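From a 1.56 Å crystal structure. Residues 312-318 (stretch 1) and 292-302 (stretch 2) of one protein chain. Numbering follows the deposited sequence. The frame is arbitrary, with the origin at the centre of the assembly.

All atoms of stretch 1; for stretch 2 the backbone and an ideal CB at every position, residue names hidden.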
ATOM      1  N   PRO A 312     -29.205   3.458  12.927  1.00 19.00           N
ATOM      2  CA  PRO A 312     -27.981   3.563  12.126  1.00 18.24           C
ATOM      3  C   PRO A 312     -27.357   2.199  11.810  1.00 17.21           C
ATOM      4  O   PRO A 312     -27.301   1.277  12.653  1.00 17.21           O
ATOM      5  CB  PRO A 312     -27.039   4.436  12.967  1.00 18.56           C
ATOM      6  CG  PRO A 312     -27.603   4.428  14.314  1.00 19.50           C
ATOM      7  CD  PRO A 312     -29.043   4.061  14.255  1.00 19.65           C
ATOM      8  N   VAL A 313     -26.926   2.029  10.558  1.00 16.69           N
ATOM      9  CA  VAL A 313     -26.435   0.729  10.140  1.00 16.10           C
ATOM     10  C   VAL A 313     -25.329   0.898   9.081  1.00 15.80           C
ATOM     11  O   VAL A 313     -25.435   1.742   8.190  1.00 16.00           O
ATOM     12  CB  VAL A 313     -27.579  -0.199   9.629  1.00 16.54           C
ATOM     13  CG1 VAL A 313     -28.341   0.370   8.468  1.00 17.29           C
ATOM     14  CG2 VAL A 313     -27.049  -1.601   9.269  1.00 16.67           C
ATOM     15  N   LEU A 314     -24.274   0.095   9.195  1.00 15.01           N
ATOM     16  CA  LEU A 314     -23.165   0.125   8.265  1.00 14.99           C
ATOM     17  C   LEU A 314     -23.127  -1.130   7.394  1.00 14.91           C
ATOM     18  O   LEU A 314     -23.473  -2.228   7.858  1.00 14.65           O
ATOM     19  CB  LEU A 314     -21.807   0.227   8.995  1.00 15.14           C
ATOM     20  CG  LEU A 314     -21.507   1.528   9.719  1.00 15.76           C
ATOM     21  CD1 LEU A 314     -22.260   1.649  11.020  1.00 16.42           C
ATOM     22  CD2 LEU A 314     -20.006   1.672   9.897  1.00 15.44           C
ATOM     23  N   PHE A 315     -22.652  -0.962   6.158  1.00 14.71           N
ATOM     24  CA  PHE A 315     -22.271  -2.043   5.271  1.00 14.76           C
ATOM     25  C   PHE A 315     -20.839  -2.436   5.676  1.00 14.68           C
ATOM     26  O   PHE A 315     -19.886  -1.677   5.423  1.00 13.90           O
ATOM     27  CB  PHE A 315     -22.319  -1.473   3.832  1.00 15.26           C
ATOM     28  CG  PHE A 315     -22.063  -2.440   2.697  1.00 15.54           C
ATOM     29  CD1 PHE A 315     -20.981  -3.276   2.667  1.00 15.67           C
ATOM     30  CD2 PHE A 315     -22.880  -2.426   1.591  1.00 16.22           C
ATOM     31  CE1 PHE A 315     -20.751  -4.096   1.598  1.00 16.04           C
ATOM     32  CE2 PHE A 315     -22.641  -3.207   0.483  1.00 16.68           C
ATOM     33  CZ  PHE A 315     -21.581  -4.065   0.492  1.00 16.59           C
ATOM     34  N   GLY A 316     -20.703  -3.610   6.276  1.00 14.90           N
ATOM     35  CA  GLY A 316     -19.396  -4.135   6.703  1.00 15.22           C
ATOM     36  C   GLY A 316     -18.948  -5.234   5.794  1.00 15.96           C
ATOM     37  O   GLY A 316     -19.741  -5.788   5.031  1.00 17.06           O
ATOM     38  N   THR A 317     -17.667  -5.528   5.808  1.00 24.12           N
ATOM     39  CA  THR A 317     -17.130  -6.668   5.108  1.00 22.43           C
ATOM     40  C   THR A 317     -15.845  -7.061   5.900  1.00 22.07           C
ATOM     41  O   THR A 317     -14.966  -6.229   6.047  1.00 21.94           O
ATOM     42  CB  THR A 317     -16.779  -6.291   3.647  1.00 22.19           C
ATOM     43  OG1 THR A 317     -17.982  -6.145   2.864  1.00 23.61           O
ATOM     44  CG2 THR A 317     -15.933  -7.328   2.976  1.00 21.08           C
ATOM     45  N   PHE A 318     -15.726  -8.330   6.284  1.00 21.35           N
ATOM     46  CA  PHE A 318     -14.433  -8.914   6.600  1.00 20.76           C
ATOM     47  C   PHE A 318     -14.181  -9.899   5.473  1.00 20.04           C
ATOM     48  O   PHE A 318     -14.978 -10.850   5.306  1.00 20.48           O
ATOM     49  CB  PHE A 318     -14.412  -9.626   7.933  1.00 21.84           C
ATOM     50  CG  PHE A 318     -13.127 -10.312   8.186  1.00 21.31           C
ATOM     51  CD1 PHE A 318     -12.090  -9.642   8.768  1.00 21.78           C
ATOM     52  CD2 PHE A 318     -12.936 -11.633   7.770  1.00 21.30           C
ATOM     53  CE1 PHE A 318     -10.863 -10.274   8.959  1.00 21.80           C
ATOM     54  CE2 PHE A 318     -11.716 -12.267   7.984  1.00 21.65           C
ATOM     55  CZ  PHE A 318     -10.689 -11.572   8.567  1.00 21.41           C
ATOM     56  N   UNK A 292     -22.256 -12.263  -3.060  1.00 18.45           N
ATOM     57  CA  UNK A 292     -22.716 -12.829  -1.784  1.00 18.33           C
ATOM     58  C   UNK A 292     -22.692 -11.788  -0.662  1.00 17.91           C
ATOM     59  O   UNK A 292     -23.616 -11.699   0.145  1.00 17.55           O
ATOM     60  CB  UNK A 292     -21.849 -14.028  -1.396  1.00 18.33           C
ATOM     61  N   UNK A 293     -21.618 -11.022  -0.606  1.00 17.56           N
ATOM     62  CA  UNK A 293     -21.524  -9.939   0.353  1.00 17.23           C
ATOM     63  C   UNK A 293     -22.705  -8.980   0.271  1.00 16.88           C
ATOM     64  O   UNK A 293     -23.332  -8.643   1.283  1.00 16.59           O
ATOM     65  CB  UNK A 293     -20.218  -9.171   0.140  1.00 17.23           C
ATOM     66  N   UNK A 294     -23.022  -8.549  -0.942  1.00 16.94           N
ATOM     67  CA  UNK A 294     -24.074  -7.569  -1.120  1.00 17.13           C
ATOM     68  C   UNK A 294     -25.420  -8.164  -0.691  1.00 17.14           C
ATOM     69  O   UNK A 294     -26.224  -7.477  -0.048  1.00 17.32           O
ATOM     70  CB  UNK A 294     -24.127  -7.097  -2.574  1.00 17.13           C
ATOM     71  N   UNK A 295     -25.665  -9.435  -1.019  1.00 17.08           N
ATOM     72  CA  UNK A 295     -26.921 -10.107  -0.588  1.00 17.63           C
ATOM     73  C   UNK A 295     -27.028 -10.166   0.931  1.00 17.32           C
ATOM     74  O   UNK A 295     -28.054  -9.798   1.503  1.00 17.24           O
ATOM     75  CB  UNK A 295     -26.996 -11.525  -1.159  1.00 17.63           C
ATOM     76  N   UNK A 296     -25.952 -10.565   1.606  1.00 16.61           N
ATOM     77  CA  UNK A 296     -25.941 -10.678   3.072  1.00 16.59           C
ATOM     78  C   UNK A 296     -26.157  -9.302   3.710  1.00 16.22           C
ATOM     79  O   UNK A 296     -26.955  -9.174   4.624  1.00 15.87           O
ATOM     80  CB  UNK A 296     -24.624 -11.287   3.557  1.00 16.59           C
ATOM     81  N   UNK A 297     -25.464  -8.278   3.209  1.00 15.80           N
ATOM     82  CA  UNK A 297     -25.636  -6.947   3.770  1.00 15.73           C
ATOM     83  C   UNK A 297     -27.011  -6.382   3.521  1.00 16.13           C
ATOM     84  O   UNK A 297     -27.616  -5.801   4.426  1.00 16.29           O
ATOM     85  CB  UNK A 297     -24.583  -5.996   3.198  1.00 15.73           C
ATOM     86  N   UNK A 298     -27.536  -6.550   2.312  1.00 16.30           N
ATOM     87  CA  UNK A 298     -28.888  -6.067   2.062  1.00 16.87           C
ATOM     88  C   UNK A 298     -29.887  -6.640   3.081  1.00 16.89           C
ATOM     89  O   UNK A 298     -30.702  -5.900   3.619  1.00 16.86           O
ATOM     90  CB  UNK A 298     -29.318  -6.430   0.639  1.00 16.87           C
ATOM     91  N   UNK A 299     -29.840  -7.938   3.313  1.00 16.69           N
ATOM     92  CA  UNK A 299     -30.799  -8.581   4.216  1.00 16.98           C
ATOM     93  C   UNK A 299     -30.576  -8.125   5.661  1.00 16.73           C
ATOM     94  O   UNK A 299     -31.528  -7.730   6.338  1.00 16.98           O
ATOM     95  CB  UNK A 299     -30.684 -10.104   4.120  1.00 16.98           C
ATOM     96  N   UNK A 300     -29.328  -8.184   6.123  1.00 16.08           N
ATOM     97  CA  UNK A 300     -29.056  -7.868   7.511  1.00 15.98           C
ATOM     98  C   UNK A 300     -29.271  -6.399   7.833  1.00 16.11           C
ATOM     99  O   UNK A 300     -29.794  -6.067   8.893  1.00 16.40           O
ATOM    100  CB  UNK A 300     -27.621  -8.268   7.861  1.00 15.98           C
ATOM    101  N   UNK A 301     -28.798  -5.518   6.946  1.00 15.74           N
ATOM    102  CA  UNK A 301     -29.003  -4.090   7.160  1.00 16.17           C
ATOM    103  C   UNK A 301     -30.468  -3.723   7.070  1.00 16.70           C
ATOM    104  O   UNK A 301     -30.977  -2.951   7.910  1.00 16.72           O
ATOM    105  CB  UNK A 301     -28.199  -3.276   6.145  1.00 16.17           C
ATOM    106  N   UNK A 302     -31.208  -4.279   6.091  1.00 16.83           N
ATOM    107  CA  UNK A 302     -32.646  -3.965   6.010  1.00 17.79           C
ATOM    108  C   UNK A 302     -33.382  -4.431   7.243  1.00 17.97           C
ATOM    109  O   UNK A 302     -34.316  -3.744   7.686  1.00 18.59           O
ATOM    110  CB  UNK A 302     -33.270  -4.605   4.768  1.00 17.79           C
TER

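The helix 292-302 runs nearly antiparallel to strand 313-316, with N-to-C directions 165° apart and axes 8.8 Å apart at closest approach. Nearest CA pairs step along both elements: position 301 lies 6.2 Å from Val313 CA, 297 lies 6.1 Å from Phe315 CA and 293 lies 7.3 Å from Thr317 CA, CA to CA. Four residues, about one helical turn, therefore match two residues of stretch 1.

At position 292 the ideal CB has nothing of stretch 1 within 5.5 Å, so stretch 1 sets no preference. The residue is Gln292.

At 293 CA-to-CB points toward stretch 1; its ideal CB is 4.6 Å from Thr317 OG1 and 5.3 Å from Phe315 CZ. That hydroxyl donates to Gly316 O (OG1 to O, 2.8 Å) and needs no acceptor from 293. A polar chain remains possible, but the nearby ring suits valine, isoleucine or leucine. Ile293 is found, its CG2 3.4 Å from Thr317 OG1 and 3.8 Å from Phe315 CE1.

Position 294 points sideways, with its ideal CB 5.0 Å from Phe315 CZ. A flexible apolar chain, leucine or methionine, could bend back to the ring. Leu294 does so: with chi1 t and chi2 p, CD1 comes within 3.8 Å of Phe315 CE2.

Positions 295 and 296 are out of reach and unconstrained by stretch 1; they hold Ala295 and Glu296, whose OE2 accepts a hydrogen bond from Gln292 NE2 at 3.0 Å.

Position 297 points toward stretch 1, its ideal CB 4.3 Å from Phe315 CD2 and 5.2 Å from Gly316 O. So close to the ring, a compact apolar group such as alanine, valine or isoleucine would suit. Val297, chi1 t, sends CG1 over one ring face, 3.6 Å from Phe315 CD2; the same atom lies 3.9 Å from the Phe315 ring centroid and 27° off the normal, a CH-pi contact. Its other methyl, CG2, packs 3.7 Å from Gly316 O.

Positions 298 and 299, one pointing away and the other out of reach, are left open by stretch 1; they are Leu298 and Ala299. Position 300 points sideways with nothing of stretch 1 within 5.5 Å of its ideal CB. Its ordinary helical angles (-68/-43) do not call for glycine, and many residues would suit; it is Gly300, without a side chain.

At 301 the ideal CB points toward stretch 1 and is already 3.7 Å from Val313 CG2, so a small residue suffices. Ala301 makes that apolar contact with its CB.

Position 302 points away, leaving many choices; it is Ala302.

Stretch 2 292-302: QILAEVLAGAA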
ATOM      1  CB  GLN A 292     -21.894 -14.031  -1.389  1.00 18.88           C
ATOM      2  CG  GLN A 292     -22.570 -14.882  -0.325  1.00 19.12           C
ATOM      3  CD  GLN A 292     -21.591 -15.945   0.143  1.00 19.63           C
ATOM      4  OE1 GLN A 292     -21.304 -16.860  -0.590  1.00 20.45           O
ATOM      5  NE2 GLN A 292     -21.051 -15.801   1.354  1.00 18.86           N
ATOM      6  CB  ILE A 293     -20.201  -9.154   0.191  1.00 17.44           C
ATOM      7  CG1 ILE A 293     -19.047  -9.997   0.734  1.00 17.97           C
ATOM      8  CG2 ILE A 293     -20.275  -7.825   0.925  1.00 17.71           C
ATOM      9  CD1 ILE A 293     -17.689  -9.457   0.280  1.00 18.53           C
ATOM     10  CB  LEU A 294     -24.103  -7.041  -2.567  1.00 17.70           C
ATOM     11  CG  LEU A 294     -25.202  -6.029  -2.883  1.00 18.47           C
ATOM     12  CD1 LEU A 294     -25.105  -4.810  -1.968  1.00 18.54           C
ATOM     13  CD2 LEU A 294     -25.088  -5.627  -4.359  1.00 19.06           C
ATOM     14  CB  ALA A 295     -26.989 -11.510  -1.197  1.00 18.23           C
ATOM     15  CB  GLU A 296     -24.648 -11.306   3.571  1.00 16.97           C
ATOM     16  CG  GLU A 296     -24.497 -12.737   3.162  1.00 18.00           C
ATOM     17  CD  GLU A 296     -23.239 -13.399   3.655  1.00 18.51           C
ATOM     18  OE1 GLU A 296     -22.471 -12.813   4.472  1.00 19.20           O
ATOM     19  OE2 GLU A 296     -22.974 -14.551   3.228  1.00 19.83           O
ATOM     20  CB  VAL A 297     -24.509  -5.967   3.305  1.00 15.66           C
ATOM     21  CG1 VAL A 297     -24.883  -4.532   3.693  1.00 15.86           C
ATOM     22  CG2 VAL A 297     -23.157  -6.403   3.835  1.00 15.68           C
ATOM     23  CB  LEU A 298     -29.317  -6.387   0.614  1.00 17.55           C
ATOM     24  CG  LEU A 298     -28.748  -5.487  -0.482  1.00 17.87           C
ATOM     25  CD1 LEU A 298     -28.960  -6.093  -1.849  1.00 18.54           C
ATOM     26  CD2 LEU A 298     -29.365  -4.096  -0.445  1.00 18.34           C
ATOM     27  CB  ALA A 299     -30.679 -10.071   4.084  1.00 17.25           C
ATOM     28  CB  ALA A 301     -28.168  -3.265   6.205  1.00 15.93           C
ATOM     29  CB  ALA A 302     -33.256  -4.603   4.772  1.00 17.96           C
TER
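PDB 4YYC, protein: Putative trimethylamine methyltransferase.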